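PDB 4J8L: uncharacterized protein YhfS from Escherichia coli, which is of unknown function but carries pyridoxal 5'-phosphate bound covalently to a lysine and probably acts as a pyridoxal-phosphate enzyme. Local coordinates for residues V51-R54 with V55-L59; A210-I213 with N214-R217. All blocks are in the same frame, centred on the assembly; numbering follows the deposited sequence. Where two conformers were deposited one is given.

Interaction 1 (V51-R54 with V55-L59); sequences VTQR and VEQVL. With ACY (acetic acid), chain D.
Thr52 and Glu56, one turn apart on helix 50-62, touch through the methyl CG2 of Thr52 and the carboxylate oxygen OE2 of Glu56, 3.7 Å apart. Glu56 has CG anti to its carbonyl carbon (chi1 -72°) and an extended chain beyond, which carries the carboxylate obliquely across the threonine. That carboxylate is buried but paired, OE2 with the backbone N of Leu70 and OE1 with the side chain of Gln48. Gln53 and Gln57 make a similar pair, their amide planes 42° apart, but this holds for one of two Gln53 conformers and is doubtful. On the buried flank Val51 CG1 lies 4.3 Å from Val55 CG2, packing against helix 229-261, Val51 on Leu233 and Val55 on Ala232. Arg54 runs out along a chain extended from CG to NE, and its NE donates to OXT of an acetate, probably from the crystallisation liquor, at 3.2 Å and 144°; NH1 binds the carbonyl of His28 and NH2 makes a salt bridge to Glu33. A methionine in place of this arginine would probably leave Glu33 without its charged mate and the His28 carbonyl without this donor. Such i to i+4 packing is carried by backbone bonds like Val55 N to Val51 O, 2.9 Å, while Thr52 (OG1 to the Ile227 carbonyl), Glu56 and Arg54 spend their polar ends on tying the helix to its surroundings.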
# COMPACT_ATOMS: atom_id res chain seq x y z
N VAL A 51 -19.09 -16.56 5.14
CA VAL A 51 -17.74 -16.72 4.61
C VAL A 51 -16.93 -15.43 4.75
O VAL A 51 -15.73 -15.46 5.02
CB VAL A 51 -17.77 -17.20 3.15
CG1 VAL A 51 -16.38 -17.09 2.52
CG2 VAL A 51 -18.29 -18.62 3.09
N THR A 52 -17.59 -14.28 4.61
CA THR A 52 -16.91 -13.01 4.79
C THR A 52 -16.39 -12.85 6.22
O THR A 52 -15.25 -12.42 6.43
CB THR A 52 -17.80 -11.84 4.35
OG1 THR A 52 -18.14 -12.02 2.97
CG2 THR A 52 -17.07 -10.48 4.51
N GLN A 53 -17.22 -13.22 7.20
CA GLN A 53 -16.77 -13.21 8.58
C GLN A 53 -15.52 -14.07 8.73
O GLN A 53 -14.52 -13.63 9.30
CB GLN A 53 -17.85 -13.69 9.55
CG GLN A 53 -17.37 -13.67 11.00
CD GLN A 53 -18.32 -14.33 11.98
OE1 GLN A 53 -18.91 -15.37 11.69
NE2 GLN A 53 -18.45 -13.74 13.15
N ARG A 54 -15.58 -15.29 8.20
CA ARG A 54 -14.45 -16.22 8.33
C ARG A 54 -13.18 -15.62 7.73
O ARG A 54 -12.10 -15.72 8.32
CB ARG A 54 -14.74 -17.55 7.65
CG ARG A 54 -15.76 -18.41 8.33
CD ARG A 54 -15.88 -19.76 7.63
NE ARG A 54 -16.94 -20.59 8.20
CZ ARG A 54 -16.73 -21.55 9.09
NH1 ARG A 54 -15.51 -21.80 9.52
NH2 ARG A 54 -17.75 -22.26 9.55
N VAL A 55 -13.30 -15.02 6.56
CA VAL A 55 -12.16 -14.41 5.90
C VAL A 55 -11.59 -13.29 6.76
O VAL A 55 -10.38 -13.15 6.91
CB VAL A 55 -12.50 -13.90 4.47
CG1 VAL A 55 -11.37 -13.01 3.92
CG2 VAL A 55 -12.77 -15.07 3.53
N GLU A 56 -12.48 -12.49 7.34
CA GLU A 56 -12.05 -11.42 8.24
C GLU A 56 -11.29 -11.98 9.44
O GLU A 56 -10.27 -11.42 9.84
CB GLU A 56 -13.25 -10.56 8.66
CG GLU A 56 -13.74 -9.70 7.50
CD GLU A 56 -15.13 -9.12 7.71
OE1 GLU A 56 -15.85 -9.59 8.62
OE2 GLU A 56 -15.48 -8.18 6.97
N GLN A 57 -11.76 -13.12 9.97
CA GLN A 57 -11.05 -13.78 11.06
C GLN A 57 -9.66 -14.22 10.61
O GLN A 57 -8.69 -14.11 11.36
CB GLN A 57 -11.85 -14.98 11.59
CG GLN A 57 -13.10 -14.55 12.37
CD GLN A 57 -14.01 -15.71 12.69
OE1 GLN A 57 -13.71 -16.85 12.36
NE2 GLN A 57 -15.14 -15.42 13.34
N VAL A 58 -9.57 -14.75 9.39
CA VAL A 58 -8.27 -15.18 8.87
C VAL A 58 -7.33 -13.99 8.72
O VAL A 58 -6.16 -14.06 9.10
CB VAL A 58 -8.42 -15.89 7.51
CG1 VAL A 58 -7.07 -16.09 6.86
CG2 VAL A 58 -9.12 -17.23 7.69
N LEU A 59 -7.85 -12.90 8.16
CA LEU A 59 -7.03 -11.70 7.99
C LEU A 59 -6.51 -11.20 9.35
O LEU A 59 -5.33 -10.87 9.48
CB LEU A 59 -7.82 -10.59 7.31
CG LEU A 59 -8.20 -10.85 5.86
CD1 LEU A 59 -8.87 -9.62 5.26
CD2 LEU A 59 -6.98 -11.23 5.07
C ACY D . -20.53 -21.13 6.49
O ACY D . -21.55 -21.15 5.76
OXT ACY D . -19.40 -20.74 6.11
CH3 ACY D . -20.67 -21.58 7.91

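Interaction 2 (A210-I213 with N214-R217); sequences ADVI and NRIR
The carbonyl oxygen of Ala210 accepts the backbone N-H of Asn214 at 2.8 Å, in the first turn of helix 210-219, while the side chain of Asn214 folds back beside the same oxygen. CG of Asn214 lies 3.1 Å from O of Ala210, but the nearby ND2 is badly angled for a bond. One residue on, the carbonyl of Asp211 receives the N-H of Arg215 at 3.2 Å, a longer bond whose donor is tilted 34° from the carbonyl plane. Arg215 starts with CG beside its own backbone N and bends at chi3 (-70°), which swings the guanidinium back along the helix until the Asp211 oxygen lies 3.6 Å above one of its faces, toward the rim. NH2 also passes CG2 of Val212 at 3.8 Å. Asp211 OD2 stays 4.4 Å from Arg215 NH1, short of a salt bridge; OD1 makes a weak bond to the N-H of Val212. On the inner side, the CD1 methyl of Ile216 is 4.4 Å from CD1 of Ile213, and both side chains pack on Val206 of the antiparallel strand 203-208. This i to i+4 packing thus combines two chemistries: Val212 and Ile216 press aliphatic groups on helix 74-86, and Arg215, its charge only near Asp211, adds a hydrogen bond from NH2 to the Ala85 carbonyl of that same helix.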
# COMPACT_ATOMS: atom_id res chain seq x y z
N ALA A 210 -10.17 -4.78 18.20
CA ALA A 210 -11.58 -5.11 18.17
C ALA A 210 -12.51 -3.93 18.44
O ALA A 210 -13.56 -3.80 17.80
CB ALA A 210 -11.89 -6.25 19.15
N ASP A 211 -12.15 -3.06 19.38
CA ASP A 211 -13.04 -1.93 19.67
C ASP A 211 -13.20 -1.04 18.42
O ASP A 211 -14.30 -0.59 18.12
CB ASP A 211 -12.63 -1.15 20.93
CG ASP A 211 -11.23 -0.55 20.87
OD1 ASP A 211 -10.48 -0.80 19.91
OD2 ASP A 211 -10.88 0.17 21.82
N VAL A 212 -12.12 -0.84 17.68
CA VAL A 212 -12.21 -0.06 16.45
C VAL A 212 -13.00 -0.79 15.36
O VAL A 212 -13.90 -0.21 14.74
CB VAL A 212 -10.82 0.30 15.90
CG1 VAL A 212 -10.96 1.11 14.61
CG2 VAL A 212 -10.03 1.07 16.94
N ILE A 213 -12.65 -2.05 15.11
CA ILE A 213 -13.33 -2.84 14.09
C ILE A 213 -14.83 -2.96 14.39
O ILE A 213 -15.65 -2.87 13.47
CB ILE A 213 -12.72 -4.24 13.97
CG1 ILE A 213 -11.24 -4.13 13.58
CG2 ILE A 213 -13.48 -5.10 12.95
CD1 ILE A 213 -11.00 -3.35 12.30
N ASN A 214 -15.18 -3.15 15.66
CA ASN A 214 -16.59 -3.24 16.04
C ASN A 214 -17.33 -1.94 15.74
O ASN A 214 -18.48 -1.97 15.30
CB ASN A 214 -16.75 -3.60 17.52
CG ASN A 214 -16.41 -5.05 17.81
OD1 ASN A 214 -16.45 -5.90 16.93
ND2 ASN A 214 -16.10 -5.34 19.07
N ARG A 215 -16.67 -0.80 15.94
CA ARG A 215 -17.30 0.47 15.62
C ARG A 215 -17.53 0.60 14.12
O ARG A 215 -18.54 1.16 13.68
CB ARG A 215 -16.48 1.66 16.14
CG ARG A 215 -16.54 1.80 17.66
CD ARG A 215 -16.16 3.20 18.13
NE ARG A 215 -14.74 3.49 17.94
CZ ARG A 215 -13.79 3.17 18.81
NH1 ARG A 215 -14.11 2.54 19.93
NH2 ARG A 215 -12.52 3.47 18.56
N ILE A 216 -16.60 0.07 13.34
CA ILE A 216 -16.76 0.08 11.90
C ILE A 216 -17.92 -0.82 11.48
O ILE A 216 -18.81 -0.41 10.73
CB ILE A 216 -15.47 -0.37 11.20
CG1 ILE A 216 -14.36 0.66 11.42
CG2 ILE A 216 -15.71 -0.60 9.71
CD1 ILE A 216 -13.02 0.27 10.83
N ARG A 217 -17.94 -2.05 11.99
CA ARG A 217 -19.00 -2.99 11.62
C ARG A 217 -20.40 -2.45 11.95
O ARG A 217 -21.35 -2.68 11.20
CB ARG A 217 -18.77 -4.37 12.24
CG ARG A 217 -17.64 -5.16 11.58
CD ARG A 217 -18.02 -5.65 10.17
NE ARG A 217 -19.33 -6.30 10.18
CZ ARG A 217 -20.13 -6.41 9.13
NH1 ARG A 217 -19.76 -5.94 7.94
NH2 ARG A 217 -21.32 -6.99 9.26

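Interaction 1 comes first along the chain, on helix 50-62, and interaction 2 follows much later, on helix 210-219; both lie within the range assigned to the class I and II aminotransferase family. Their centres are 14 Å apart and their nearest atoms about 5 Å, so they do not touch. What joins them is strand 67-72, an outermost strand of the seven-stranded mixed sheet. Interaction 1 meets its Ala68 and Leu70, interaction 2 its Ala67 and Ala69; since neighbouring strand residues point to opposite sides, the two helices probably cover opposite faces of this strand, consistent with the large domain of fold type I pyridoxal-phosphate proteins.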